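Local coordinates for protein propionate kinase (Francisella tularensis subsp. tularensis, PDB 3KHY) that probably catalyses the reversible, magnesium-dependent transfer of phosphate from ATP to a short-chain carboxylate such as acetate, and works as a homodimer, at residues Leu7-Ser11 / Ser12-Phe16; Gly321-Gly324 / Glu325-Asn329. One frame throughout, in Å; residues are numbered along the deposited sequence.

Contact 1: residues Leu7-Ser11 / Ser12-Phe16; sequences LNCGS and SSVKF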
ATOM      1  N   LEU A   7       4.540  -6.427 -31.803  1.00 19.08           N
ATOM      2  CA  LEU A   7       5.464  -5.323 -31.567  1.00 21.78           C
ATOM      3  C   LEU A   7       5.296  -4.676 -30.213  1.00 23.58           C
ATOM      4  O   LEU A   7       4.184  -4.529 -29.707  1.00 25.30           O
ATOM      5  CB  LEU A   7       5.280  -4.227 -32.624  1.00 24.26           C
ATOM      6  CG  LEU A   7       5.442  -4.621 -34.085  1.00 22.81           C
ATOM      7  CD1 LEU A   7       5.093  -3.418 -34.955  1.00 26.69           C
ATOM      8  CD2 LEU A   7       6.876  -5.121 -34.363  1.00 22.70           C
ATOM      9  N   ASN A   8       6.412  -4.258 -29.638  1.00 25.42           N
ATOM     10  CA  ASN A   8       6.377  -3.297 -28.550  1.00 23.09           C
ATOM     11  C   ASN A   8       7.268  -2.136 -28.981  1.00 30.94           C
ATOM     12  O   ASN A   8       8.499  -2.236 -28.945  1.00 28.21           O
ATOM     13  CB  ASN A   8       6.864  -3.924 -27.242  1.00 23.73           C
ATOM     14  CG  ASN A   8       6.778  -2.963 -26.060  1.00 32.51           C
ATOM     15  OD1 ASN A   8       6.205  -1.876 -26.167  1.00 33.34           O
ATOM     16  ND2 ASN A   8       7.347  -3.363 -24.926  1.00 27.54           N
ATOM     17  N   CYS A   9       6.647  -1.051 -29.436  1.00 23.44           N
ATOM     18  CA  CYS A   9       7.399   0.092 -29.944  1.00 31.41           C
ATOM     19  C   CYS A   9       7.644   1.106 -28.840  1.00 31.21           C
ATOM     20  O   CYS A   9       6.714   1.768 -28.386  1.00 35.92           O
ATOM     21  CB  CYS A   9       6.653   0.777 -31.094  1.00 31.21           C
ATOM     22  SG  CYS A   9       6.372  -0.250 -32.546  1.00 36.29           S
ATOM     23  N   GLY A  10       8.900   1.232 -28.422  1.00 33.03           N
ATOM     24  CA  GLY A  10       9.283   2.201 -27.409  1.00 33.22           C
ATOM     25  C   GLY A  10       9.885   3.445 -28.038  1.00 39.32           C
ATOM     26  O   GLY A  10      10.000   3.536 -29.265  1.00 35.70           O
ATOM     27  N   SER A  11      10.279   4.399 -27.198  1.00 41.38           N
ATOM     28  CA  SER A  11      10.833   5.666 -27.671  1.00 45.59           C
ATOM     29  C   SER A  11      12.135   5.506 -28.456  1.00 38.62           C
ATOM     30  O   SER A  11      12.364   6.217 -29.433  1.00 43.96           O
ATOM     31  CB  SER A  11      11.025   6.641 -26.503  1.00 55.56           C
ATOM     32  OG  SER A  11      11.678   6.015 -25.411  1.00 58.89           O
ATOM     33  N   SER A  12      12.988   4.577 -28.036  1.00 31.78           N
ATOM     34  CA  SER A  12      14.249   4.348 -28.738  1.00 37.49           C
ATOM     35  C   SER A  12      14.475   2.877 -29.102  1.00 35.26           C
ATOM     36  O   SER A  12      15.597   2.476 -29.400  1.00 38.38           O
ATOM     37  CB  SER A  12      15.429   4.877 -27.913  1.00 37.79           C
ATOM     38  OG  SER A  12      15.529   4.197 -26.673  1.00 40.68           O
ATOM     39  N   SER A  13      13.405   2.085 -29.097  1.00 35.57           N
ATOM     40  CA  SER A  13      13.523   0.648 -29.307  1.00 33.21           C
ATOM     41  C   SER A  13      12.256   0.028 -29.881  1.00 35.07           C
ATOM     42  O   SER A  13      11.150   0.525 -29.657  1.00 34.83           O
ATOM     43  CB  SER A  13      13.856  -0.039 -27.982  1.00 30.59           C
ATOM     44  OG  SER A  13      12.717  -0.056 -27.149  1.00 31.37           O
ATOM     45  N   VAL A  14      12.430  -1.065 -30.616  1.00 30.88           N
ATOM     46  CA  VAL A  14      11.310  -1.865 -31.091  1.00 30.86           C
ATOM     47  C   VAL A  14      11.574  -3.328 -30.781  1.00 30.61           C
ATOM     48  O   VAL A  14      12.517  -3.923 -31.292  1.00 31.35           O
ATOM     49  CB  VAL A  14      11.081  -1.720 -32.612  1.00 34.35           C
ATOM     50  CG1 VAL A  14       9.919  -2.613 -33.059  1.00 31.47           C
ATOM     51  CG2 VAL A  14      10.812  -0.262 -32.986  1.00 37.89           C
ATOM     52  N   LYS A  15      10.745  -3.906 -29.926  1.00 28.21           N
ATOM     53  CA  LYS A  15      10.833  -5.327 -29.659  1.00 26.04           C
ATOM     54  C   LYS A  15       9.849  -6.020 -30.587  1.00 30.08           C
ATOM     55  O   LYS A  15       8.714  -5.571 -30.721  1.00 29.75           O
ATOM     56  CB  LYS A  15      10.470  -5.597 -28.207  1.00 25.93           C
ATOM     57  CG  LYS A  15      10.396  -7.062 -27.865  1.00 28.83           C
ATOM     58  CD  LYS A  15       9.815  -7.258 -26.486  1.00 37.95           C
ATOM     59  CE  LYS A  15       9.609  -8.730 -26.193  1.00 48.75           C
ATOM     60  NZ  LYS A  15       9.160  -8.921 -24.789  1.00 57.22           N
ATOM     61  N   PHE A  16      10.270  -7.092 -31.251  1.00 24.62           N
ATOM     62  CA  PHE A  16       9.371  -7.750 -32.198  1.00 25.61           C
ATOM     63  C   PHE A  16       9.406  -9.273 -32.155  1.00 21.23           C
ATOM     64  O   PHE A  16      10.387  -9.876 -31.726  1.00 23.56           O
ATOM     65  CB  PHE A  16       9.618  -7.250 -33.632  1.00 23.54           C
ATOM     66  CG  PHE A  16      11.016  -7.487 -34.132  1.00 26.93           C
ATOM     67  CD1 PHE A  16      11.353  -8.685 -34.737  1.00 32.78           C
ATOM     68  CD2 PHE A  16      11.985  -6.510 -34.009  1.00 27.88           C
ATOM     69  CE1 PHE A  16      12.632  -8.904 -35.207  1.00 33.26           C
ATOM     70  CE2 PHE A  16      13.264  -6.725 -34.473  1.00 30.26           C
ATOM     71  CZ  PHE A  16      13.585  -7.924 -35.074  1.00 35.03           C
TER
HETATM   72  O   HOH W   1      10.441  -1.657 -27.001  1.00 28.95           O

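Contact 2: residues Gly321-Gly324 / Glu325-Asn329; sequences GGIG and ENAAN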
ATOM      1  N   GLY A 321       6.998 -15.225 -14.735  1.00 15.14           N
ATOM      2  CA  GLY A 321       7.964 -14.165 -14.978  1.00 13.62           C
ATOM      3  C   GLY A 321       9.394 -14.681 -14.891  1.00 17.26           C
ATOM      4  O   GLY A 321       9.622 -15.817 -14.481  1.00 16.13           O
ATOM      5  N   GLY A 322      10.359 -13.846 -15.267  1.00 13.95           N
ATOM      6  CA  GLY A 322      11.760 -14.249 -15.279  1.00 15.38           C
ATOM      7  C   GLY A 322      12.244 -14.823 -13.955  1.00 22.19           C
ATOM      8  O   GLY A 322      12.983 -15.814 -13.917  1.00 20.09           O
ATOM      9  N   ILE A 323      11.839 -14.194 -12.860  1.00 14.72           N
ATOM     10  CA  ILE A 323      12.214 -14.670 -11.532  1.00 10.28           C
ATOM     11  C   ILE A 323      11.315 -15.814 -11.096  1.00 11.26           C
ATOM     12  O   ILE A 323      11.789 -16.841 -10.606  1.00 14.31           O
ATOM     13  CB  ILE A 323      12.097 -13.536 -10.487  1.00 15.18           C
ATOM     14  CG1 ILE A 323      13.054 -12.387 -10.828  1.00 15.37           C
ATOM     15  CG2 ILE A 323      12.348 -14.068  -9.088  1.00 18.57           C
ATOM     16  CD1 ILE A 323      12.827 -11.137  -9.991  1.00 15.05           C
ATOM     17  N   GLY A 324      10.010 -15.639 -11.279  1.00 15.21           N
ATOM     18  CA  GLY A 324       9.032 -16.619 -10.835  1.00 15.29           C
ATOM     19  C   GLY A 324       9.252 -17.976 -11.488  1.00 19.48           C
ATOM     20  O   GLY A 324       9.067 -19.027 -10.859  1.00 13.84           O
ATOM     21  N   GLU A 325       9.677 -17.958 -12.746  1.00 14.88           N
ATOM     22  CA  GLU A 325       9.861 -19.205 -13.491  1.00 17.32           C
ATOM     23  C   GLU A 325      11.162 -19.928 -13.156  1.00 16.20           C
ATOM     24  O   GLU A 325      11.252 -21.148 -13.289  1.00 14.56           O
ATOM     25  CB  GLU A 325       9.803 -18.937 -15.004  1.00 14.67           C
ATOM     26  CG  GLU A 325       8.416 -18.518 -15.502  1.00 14.55           C
ATOM     27  CD  GLU A 325       8.443 -17.865 -16.889  1.00 21.00           C
ATOM     28  OE1 GLU A 325       9.286 -18.247 -17.733  1.00 20.42           O
ATOM     29  OE2 GLU A 325       7.619 -16.961 -17.134  1.00 20.01           O
ATOM     30  N   ASN A 326      12.163 -19.174 -12.720  1.00 13.50           N
ATOM     31  CA  ASN A 326      13.534 -19.669 -12.698  1.00 17.37           C
ATOM     32  C   ASN A 326      14.223 -19.688 -11.336  1.00 22.66           C
ATOM     33  O   ASN A 326      15.138 -20.478 -11.120  1.00 20.99           O
ATOM     34  CB  ASN A 326      14.377 -18.862 -13.685  1.00 21.92           C
ATOM     35  CG  ASN A 326      13.908 -19.043 -15.114  1.00 23.88           C
ATOM     36  OD1 ASN A 326      13.898 -20.160 -15.625  1.00 21.66           O
ATOM     37  ND2 ASN A 326      13.496 -17.949 -15.756  1.00 14.87           N
ATOM     38  N   ALA A 327      13.788 -18.823 -10.428  1.00 14.77           N
ATOM     39  CA  ALA A 327      14.481 -18.659  -9.143  1.00 14.84           C
ATOM     40  C   ALA A 327      13.930 -19.580  -8.036  1.00 16.35           C
ATOM     41  O   ALA A 327      13.078 -19.174  -7.264  1.00 13.67           O
ATOM     42  CB  ALA A 327      14.427 -17.182  -8.703  1.00 12.56           C
ATOM     43  N   ALA A 328      14.422 -20.815  -7.952  1.00 17.09           N
ATOM     44  CA  ALA A 328      13.905 -21.754  -6.952  1.00 17.27           C
ATOM     45  C   ALA A 328      14.093 -21.237  -5.534  1.00 17.82           C
ATOM     46  O   ALA A 328      13.243 -21.447  -4.680  1.00 14.14           O
ATOM     47  CB  ALA A 328      14.563 -23.147  -7.104  1.00 14.72           C
ATOM     48  N   ASN A 329      15.221 -20.585  -5.270  1.00 15.81           N
ATOM     49  CA  ASN A 329      15.511 -20.087  -3.928  1.00 17.40           C
ATOM     50  C   ASN A 329      14.508 -19.016  -3.484  1.00 19.27           C
ATOM     51  O   ASN A 329      14.126 -18.935  -2.312  1.00 13.31           O
ATOM     52  CB  ASN A 329      16.940 -19.517  -3.874  1.00 18.08           C
ATOM     53  CG  ASN A 329      17.132 -18.312  -4.814  1.00 23.26           C
ATOM     54  OD1 ASN A 329      16.836 -18.382  -6.014  1.00 18.80           O
ATOM     55  ND2 ASN A 329      17.622 -17.201  -4.262  1.00 19.52           N
TER

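Contact 1: residues Leu7-Ser11 / Ser12-Phe16
Leu-7 lays its CD2 methyl against CB of Phe-16, 3.5 Å away, the two side chains meeting at a slant on one face of an antiparallel hairpin. The same methyl touches Val-14 CG1, which also lies 4.3 Å from Cys-9 SG. Val-14 has CG1 anti to its backbone N (chi1 178°), which brings this branch to both partners on the facing strand. Leu-7 with Phe-16 and Cys-9 with Val-14 are non-hydrogen-bonded pairs; helix 59-72 packs on three of these buried side chains, Tyr-59 on Cys-9 and Val-14, Phe-63 on Cys-9, Leu-66 on Phe-16, while Leu-7 meets Ile-82 and His-84 of strand 79-86.

Between them, Asn-8 and Lys-15 form the hydrogen-bonded pair: Asn-8 N donates to Lys-15 O at 2.9 Å and Lys-15 N returns the bond to Asn-8 O at 3.0 Å. Their side chains share the other face, CB to CB 4.1 Å, beyond which the extended lysine chain carries NZ to a salt bridge with Glu-373. Asn-8 O also accepts from a water, 2.8 Å away, that is hydrogen-bonded to Ser-13 OG. Gly-10 N closes the turn on Ser-13 O at 2.7 Å. Asn-8, whose side chain lies near Arg-85, and Lys-15 are the predicted magnesium and ATP ligands, consistent with the N-terminal beta-hairpin phosphate loop (phosphate 1) of the actin-like ATPase fold of acetokinases.

Contact 2: residues Gly321-Gly324 / Glu325-Asn329
Glu-325 folds back over Gly-321 and meets it twice: its N donates to Gly-321 O at 2.8 Å, while OE2 takes a weak bond from Gly-321 N. With CG beside the backbone N (chi1 -68°), the extended chain runs back along the glycine, CG lying 3.1 Å from Gly-321 O. Asn-326 turns back likewise, its ND2 donating to Gly-322 O at 2.9 Å with the acceptor 15° out of the amide plane. Ile-323 O is gripped by two donors: Ala-327 N, 2.8 Å away and somewhat tilted from the carbonyl plane, and Asn-326 N, which sits well above that plane. Beside them Ile-323 CG2 rests on Ala-327 CB at 3.8 Å.

These bonds wind the glycine-rich GGIGEN segment into a short helical turn directly after strand 316-320, as expected for the adenosine loop of the actin-like ATPase fold; Gly-322 to Asn-326 are predicted to bind ATP. At the positive phi of Gly-321 (89°) a CB would collide with the preceding carbonyl O, which calls for glycine. Ala-327 then occupies the N-cap position of helix 328-337.

Further out, the carboxylate has a stronger partner than Gly-321, since OE2 accepts from Thr-370 N, and Gly-324 O takes a bond from Arg-331 NH1. Backbone bonds tie Ile-323 and Gly-324 to Leu-201, and the isoleucine side chain lies close to those of Leu-201 and Met-275, both predicted at the ATP site.

Contact 1 comes first along the chain, joining strands 3-9 and 14-20 of the large mixed sheet; contact 2 follows some 300 residues later, after strand 316-320 of the separate five-stranded sheet. Their centres lie about 25 Å apart and their nearest atoms about 11 Å, with no direct touch. The two sheets fit the paired domains of the actin-like ATPase fold, in which nucleotide binds in the cleft between them. In that scheme residues 7-16 would approach the phosphates and metal from one domain, and residues 321-329 the nucleoside from the other, so both contacts probably contribute to a single ATP site.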